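Local coordinates for carbohydrate-binding protein (Flavonifractor plautii, PDB 6N1B) that probably removes the acetyl group from N-acetylgalactosamine of the blood group A antigen and binds the related B trisaccharide, at residues P39-T53 with Y73-N85. Sequence-based numbering, arbitrary orientation. Where two conformers were deposited one is given.
With FUC (alpha-L-fucopyranose), chain B.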
loop_
_atom_site.group_PDB
_atom_site.type_symbol
_atom_site.label_atom_id
_atom_site.label_comp_id
_atom_site.label_asym_id
_atom_site.label_seq_id
_atom_site.Cartn_x
_atom_site.Cartn_y
_atom_site.Cartn_z
ATOM N N PRO A 39 8.123 -13.288 1.902
ATOM C CA PRO A 39 7.924 -14.295 2.939
ATOM C C PRO A 39 6.743 -13.942 3.810
ATOM O O PRO A 39 6.526 -12.775 4.155
ATOM C CB PRO A 39 9.247 -14.285 3.650
ATOM C CG PRO A 39 9.692 -12.876 3.546
ATOM C CD PRO A 39 9.236 -12.380 2.219
ATOM N N ALA A 40 5.924 -14.886 4.154
ATOM C CA ALA A 40 4.911 -14.704 5.136
ATOM C C ALA A 40 5.158 -15.636 6.319
ATOM O O ALA A 40 5.487 -16.821 6.165
ATOM C CB ALA A 40 3.507 -15.000 4.614
ATOM N N TYR A 41 4.935 -15.103 7.527
ATOM C CA TYR A 41 5.331 -15.837 8.777
ATOM C C TYR A 41 4.437 -17.020 9.066
ATOM O O TYR A 41 4.816 -17.887 9.835
ATOM C CB TYR A 41 5.410 -14.890 9.999
ATOM C CG TYR A 41 4.006 -14.552 10.531
ATOM C CD1 TYR A 41 3.185 -13.582 9.961
ATOM C CD2 TYR A 41 3.465 -15.232 11.626
ATOM C CE1 TYR A 41 1.924 -13.364 10.441
ATOM C CE2 TYR A 41 2.197 -14.980 12.104
ATOM C CZ TYR A 41 1.458 -14.011 11.477
ATOM O OH TYR A 41 0.173 -13.753 11.959
ATOM N N TYR A 42 3.190 -17.002 8.597
ATOM C CA TYR A 42 2.188 -17.931 9.042
ATOM C C TYR A 42 2.427 -19.350 8.561
ATOM O O TYR A 42 3.039 -19.579 7.491
ATOM C CB TYR A 42 0.753 -17.481 8.679
ATOM C CG TYR A 42 0.449 -17.509 7.210
ATOM C CD1 TYR A 42 0.073 -18.725 6.607
ATOM C CD2 TYR A 42 0.492 -16.400 6.391
ATOM C CE1 TYR A 42 -0.063 -18.815 5.275
ATOM C CE2 TYR A 42 0.324 -16.474 5.063
ATOM C CZ TYR A 42 0.009 -17.668 4.463
ATOM O OH TYR A 42 -0.140 -17.746 3.065
ATOM N N SER A 43 1.890 -20.318 9.319
ATOM C CA SER A 43 1.821 -21.685 8.864
ATOM C C SER A 43 0.457 -22.226 9.222
ATOM O O SER A 43 0.119 -22.342 10.357
ATOM C CB SER A 43 2.972 -22.478 9.603
ATOM O OG SER A 43 2.951 -23.853 9.164
ATOM N N ASP A 44 -0.330 -22.587 8.222
ATOM C CA ASP A 44 -1.726 -22.921 8.393
ATOM C C ASP A 44 -1.993 -24.013 7.293
ATOM O O ASP A 44 -1.906 -23.740 6.144
ATOM C CB ASP A 44 -2.636 -21.694 8.172
ATOM C CG ASP A 44 -4.076 -21.996 8.430
ATOM O OD1 ASP A 44 -4.582 -23.112 8.091
ATOM O OD2 ASP A 44 -4.810 -21.144 8.992
ATOM N N SER A 45 -2.258 -25.220 7.749
ATOM C CA SER A 45 -2.428 -26.344 6.870
ATOM C C SER A 45 -3.455 -26.227 5.797
ATOM O O SER A 45 -3.375 -26.866 4.719
ATOM C CB SER A 45 -2.640 -27.597 7.639
ATOM O OG SER A 45 -3.898 -27.646 8.327
ATOM N N ALA A 46 -4.418 -25.368 6.045
ATOM C CA ALA A 46 -5.524 -25.148 5.089
ATOM C C ALA A 46 -5.269 -24.067 4.035
ATOM O O ALA A 46 -6.150 -23.751 3.188
ATOM C CB ALA A 46 -6.818 -24.843 5.799
ATOM N N HIS A 47 -4.025 -23.513 4.051
ATOM C CA HIS A 47 -3.637 -22.437 3.128
ATOM C C HIS A 47 -2.248 -22.533 2.633
ATOM O O HIS A 47 -1.316 -22.887 3.392
ATOM C CB HIS A 47 -3.786 -21.046 3.826
ATOM C CG HIS A 47 -5.179 -20.738 4.231
ATOM N ND1 HIS A 47 -6.110 -20.371 3.289
ATOM C CD2 HIS A 47 -5.796 -20.729 5.428
ATOM C CE1 HIS A 47 -7.294 -20.163 3.932
ATOM N NE2 HIS A 47 -7.127 -20.389 5.229
ATOM N N ALA A 48 -2.090 -22.283 1.335
ATOM C CA ALA A 48 -0.704 -22.248 0.779
ATOM C C ALA A 48 0.103 -21.136 1.437
ATOM O O ALA A 48 -0.445 -20.062 1.857
ATOM C CB ALA A 48 -0.759 -21.990 -0.710
ATOM N N ASP A 49 1.381 -21.368 1.601
ATOM C CA ASP A 49 2.307 -20.455 2.241
ATOM C C ASP A 49 2.474 -19.172 1.420
ATOM O O ASP A 49 2.317 -19.138 0.238
ATOM C CB ASP A 49 3.676 -21.157 2.348
ATOM C CG ASP A 49 3.774 -22.218 3.425
ATOM O OD1 ASP A 49 2.917 -22.329 4.307
ATOM O OD2 ASP A 49 4.770 -22.962 3.364
ATOM N N ASP A 50 3.011 -18.136 2.117
ATOM C CA ASP A 50 3.589 -16.993 1.468
ATOM C C ASP A 50 2.585 -16.166 0.606
ATOM O O ASP A 50 2.966 -15.496 -0.344
ATOM C CB ASP A 50 4.852 -17.276 0.710
ATOM C CG ASP A 50 5.938 -17.845 1.584
ATOM O OD1 ASP A 50 6.011 -17.482 2.753
ATOM O OD2 ASP A 50 6.653 -18.764 1.152
ATOM N N GLN A 51 1.298 -16.238 1.000
ATOM C CA GLN A 51 0.294 -15.374 0.406
ATOM C C GLN A 51 0.378 -13.956 1.059
ATOM O O GLN A 51 0.440 -13.876 2.285
ATOM C CB GLN A 51 -1.103 -15.971 0.509
ATOM C CG GLN A 51 -1.254 -17.310 -0.219
ATOM C CD GLN A 51 -2.643 -17.815 -0.111
ATOM O OE1 GLN A 51 -3.550 -17.133 -0.624
ATOM N NE2 GLN A 51 -2.857 -18.943 0.555
ATOM N N VAL A 52 0.316 -12.947 0.178
ATOM C CA VAL A 52 0.675 -11.615 0.585
ATOM C C VAL A 52 -0.128 -10.619 -0.272
ATOM O O VAL A 52 -0.530 -10.909 -1.403
ATOM C CB VAL A 52 2.175 -11.312 0.439
ATOM C CG1 VAL A 52 3.013 -12.072 1.493
ATOM C CG2 VAL A 52 2.683 -11.642 -0.966
ATOM N N THR A 53 -0.333 -9.394 0.337
ATOM C CA THR A 53 -1.038 -8.313 -0.364
ATOM C C THR A 53 -0.576 -6.974 0.100
ATOM O O THR A 53 0.140 -6.837 1.099
ATOM C CB THR A 53 -2.600 -8.545 -0.160
ATOM O OG1 THR A 53 -3.290 -7.779 -1.125
ATOM C CG2 THR A 53 -3.008 -8.150 1.226
ATOM N N TYR A 73 4.403 -4.805 3.955
ATOM C CA TYR A 73 3.358 -5.543 3.300
ATOM C C TYR A 73 2.635 -6.354 4.380
ATOM O O TYR A 73 3.034 -6.390 5.555
ATOM C CB TYR A 73 3.942 -6.503 2.218
ATOM C CG TYR A 73 4.870 -7.560 2.754
ATOM C CD1 TYR A 73 6.173 -7.239 3.175
ATOM C CD2 TYR A 73 4.467 -8.835 2.940
ATOM C CE1 TYR A 73 6.979 -8.166 3.734
ATOM C CE2 TYR A 73 5.310 -9.810 3.533
ATOM C CZ TYR A 73 6.554 -9.434 3.881
ATOM O OH TYR A 73 7.421 -10.363 4.444
ATOM N N THR A 74 1.534 -7.022 3.978
ATOM C CA THR A 74 0.825 -7.924 4.950
ATOM C C THR A 74 0.569 -9.256 4.276
ATOM O O THR A 74 -0.033 -9.304 3.197
ATOM C CB THR A 74 -0.520 -7.341 5.331
ATOM O OG1 THR A 74 -1.215 -6.881 4.144
ATOM C CG2 THR A 74 -0.401 -6.200 6.281
ATOM N N PRO A 75 0.939 -10.347 4.925
ATOM C CA PRO A 75 0.371 -11.591 4.539
ATOM C C PRO A 75 -1.108 -11.544 4.518
ATOM O O PRO A 75 -1.751 -10.743 5.216
ATOM C CB PRO A 75 0.829 -12.578 5.696
ATOM C CG PRO A 75 2.096 -11.905 6.210
ATOM C CD PRO A 75 1.741 -10.455 6.158
ATOM N N ASN A 76 -1.779 -12.417 3.745
ATOM C CA ASN A 76 -3.227 -12.595 3.867
ATOM C C ASN A 76 -3.638 -13.901 3.234
ATOM O O ASN A 76 -3.010 -14.345 2.275
ATOM C CB ASN A 76 -4.025 -11.437 3.257
ATOM C CG ASN A 76 -5.383 -11.254 3.918
ATOM O OD1 ASN A 76 -5.578 -11.645 5.070
ATOM N ND2 ASN A 76 -6.336 -10.643 3.124
ATOM N N VAL A 77 -4.727 -14.483 3.766
ATOM C CA VAL A 77 -5.394 -15.658 3.175
ATOM C C VAL A 77 -6.891 -15.421 3.224
ATOM O O VAL A 77 -7.359 -14.613 4.044
ATOM C CB VAL A 77 -5.004 -16.959 3.974
ATOM C CG1 VAL A 77 -3.500 -17.190 3.920
ATOM C CG2 VAL A 77 -5.522 -16.951 5.364
ATOM N N MET A 78 -7.635 -16.162 2.440
ATOM C CA MET A 78 -9.079 -16.172 2.565
ATOM C C MET A 78 -9.523 -16.789 3.870
ATOM O O MET A 78 -8.877 -17.641 4.474
ATOM C CB MET A 78 -9.712 -16.947 1.429
ATOM C CG MET A 78 -9.471 -16.335 0.014
ATOM S SD MET A 78 -9.986 -14.636 -0.198
ATOM C CE MET A 78 -11.736 -14.821 -0.197
ATOM N N ARG A 79 -10.683 -16.241 4.344
ATOM C CA ARG A 79 -11.441 -16.763 5.456
ATOM C C ARG A 79 -11.019 -16.302 6.847
ATOM O O ARG A 79 -11.783 -16.394 7.804
ATOM C CB ARG A 79 -11.610 -18.245 5.447
ATOM C CG ARG A 79 -12.111 -18.882 4.124
ATOM C CD ARG A 79 -12.646 -20.243 4.370
ATOM N NE ARG A 79 -12.939 -20.894 3.101
ATOM C CZ ARG A 79 -13.463 -22.122 3.029
ATOM N NH1 ARG A 79 -13.756 -22.796 4.148
ATOM N NH2 ARG A 79 -13.651 -22.655 1.808
ATOM N N ILE A 80 -9.766 -15.929 6.984
ATOM C CA ILE A 80 -9.188 -15.517 8.265
ATOM C C ILE A 80 -8.219 -14.408 8.064
ATOM O O ILE A 80 -7.357 -14.524 7.209
ATOM C CB ILE A 80 -8.627 -16.703 9.059
ATOM C CG1 ILE A 80 -8.160 -16.339 10.466
ATOM C CG2 ILE A 80 -7.544 -17.441 8.294
ATOM C CD1 ILE A 80 -8.010 -17.527 11.402
ATOM N N SER A 81 -8.452 -13.298 8.818
ATOM C CA SER A 81 -7.625 -12.101 8.666
ATOM C C SER A 81 -6.537 -11.952 9.715
ATOM O O SER A 81 -5.822 -10.952 9.770
ATOM C CB SER A 81 -8.540 -10.858 8.621
ATOM O OG SER A 81 -9.335 -10.917 7.441
ATOM N N ILE A 82 -6.378 -12.977 10.568
ATOM C CA ILE A 82 -5.513 -12.900 11.684
ATOM C C ILE A 82 -4.046 -12.827 11.412
ATOM O O ILE A 82 -3.245 -12.441 12.238
ATOM C CB ILE A 82 -5.834 -14.001 12.768
ATOM C CG1 ILE A 82 -5.675 -13.454 14.224
ATOM C CG2 ILE A 82 -5.086 -15.263 12.388
ATOM C CD1 ILE A 82 -6.077 -14.351 15.350
ATOM N N TYR A 83 -3.672 -13.234 10.164
ATOM C CA TYR A 83 -2.265 -13.244 9.700
ATOM C C TYR A 83 -1.866 -11.970 9.023
ATOM O O TYR A 83 -0.669 -11.842 8.650
ATOM C CB TYR A 83 -2.010 -14.404 8.736
ATOM C CG TYR A 83 -2.422 -15.774 9.281
ATOM C CD1 TYR A 83 -2.148 -16.221 10.504
ATOM C CD2 TYR A 83 -3.138 -16.632 8.485
ATOM C CE1 TYR A 83 -2.524 -17.482 11.002
ATOM C CE2 TYR A 83 -3.547 -17.858 8.927
ATOM C CZ TYR A 83 -3.279 -18.264 10.196
ATOM O OH TYR A 83 -3.693 -19.488 10.672
ATOM N N GLU A 84 -2.777 -11.013 8.906
ATOM C CA GLU A 84 -2.619 -9.826 8.062
ATOM C C GLU A 84 -1.783 -8.729 8.750
ATOM O O GLU A 84 -2.254 -7.582 8.854
ATOM C CB GLU A 84 -4.003 -9.400 7.585
ATOM C CG GLU A 84 -4.021 -8.456 6.396
ATOM C CD GLU A 84 -5.335 -8.197 5.871
ATOM O OE1 GLU A 84 -6.373 -8.700 6.421
ATOM O OE2 GLU A 84 -5.444 -7.465 4.847
ATOM N N ASN A 85 -0.551 -9.090 9.123
ATOM C CA ASN A 85 0.192 -8.253 10.062
ATOM C C ASN A 85 1.375 -7.650 9.410
ATOM O O ASN A 85 2.193 -8.361 8.765
ATOM C CB ASN A 85 0.558 -9.076 11.269
ATOM C CG ASN A 85 -0.723 -9.725 11.838
ATOM O OD1 ASN A 85 -0.758 -11.012 12.001
ATOM N ND2 ASN A 85 -1.699 -8.955 12.116
HETATM C C1 FUC B . -12.306 -9.104 6.644
HETATM C C2 FUC B . -12.533 -8.593 8.076
HETATM C C3 FUC B . -13.591 -9.465 8.784
HETATM C C4 FUC B . -13.100 -10.899 8.839
HETATM C C5 FUC B . -12.883 -11.395 7.418
HETATM C C6 FUC B . -12.292 -12.828 7.274
HETATM O O2 FUC B . -13.049 -7.228 8.020
HETATM O O3 FUC B . -13.756 -9.017 10.156
HETATM O O4 FUC B . -11.894 -10.951 9.588
HETATM O O5 FUC B . -11.946 -10.493 6.750
HETATM O O HOH W 1 -1.932 -20.693 12.295
HETATM O O HOH W 2 -6.271 -17.761 0.509
#
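Tyr-42 and Tyr-83 form an offset stack beyond the ends of strands 52-60 and 67-75 in what appears to be a five-bladed beta-propeller, where two loops meet beside the glycan pocket. Their ring centroids lie 5.0 Å apart with planes at 19°, and CB of Tyr-42 sits over one face of the Tyr-83 ring while CG2 of Ile-82 covers the opposite face. With CG between its backbone N and carbonyl carbon (chi1 68°), the Tyr-42 ring lies with one edge against CB of Pro-75, with its OH and CZ against CG1 of Val-77. The hydroxyl of this buried residue donates to Ala-48 O and accepts from the amide of Gln-51, which fixes the ring at its far end. A second close contact forms at His-47: CG2 of Val-77 stands over the centre of the imidazole, 3.7 Å from the centroid, while Asp-383 takes up ND1. Where the strands begin to pair, Thr-53 and Thr-74 each bond through the amide to the other's carbonyl oxygen. Tyr-73 brings its hydroxyl to Pro-39 O in the carbonyl plane, 2.6 Å away.

The outer side is looser and wetter: the exposed Arg-79 forms a salt bridge with Asp-384, and a water links Ser-43 O with the Tyr-83 hydroxyl. On the pocket side, by contrast, Ser-81 OG in one of its two conformers donates to fucose O5 (2.7 Å). Beside the water, the Tyr-83 hydroxyl donates to Asp-44, whose carboxylate stands almost perpendicular to the ring (87°) and receives it on the anti side of OD2, tilted somewhat out of the carboxylate plane, with OH and OD2 2.6 Å apart.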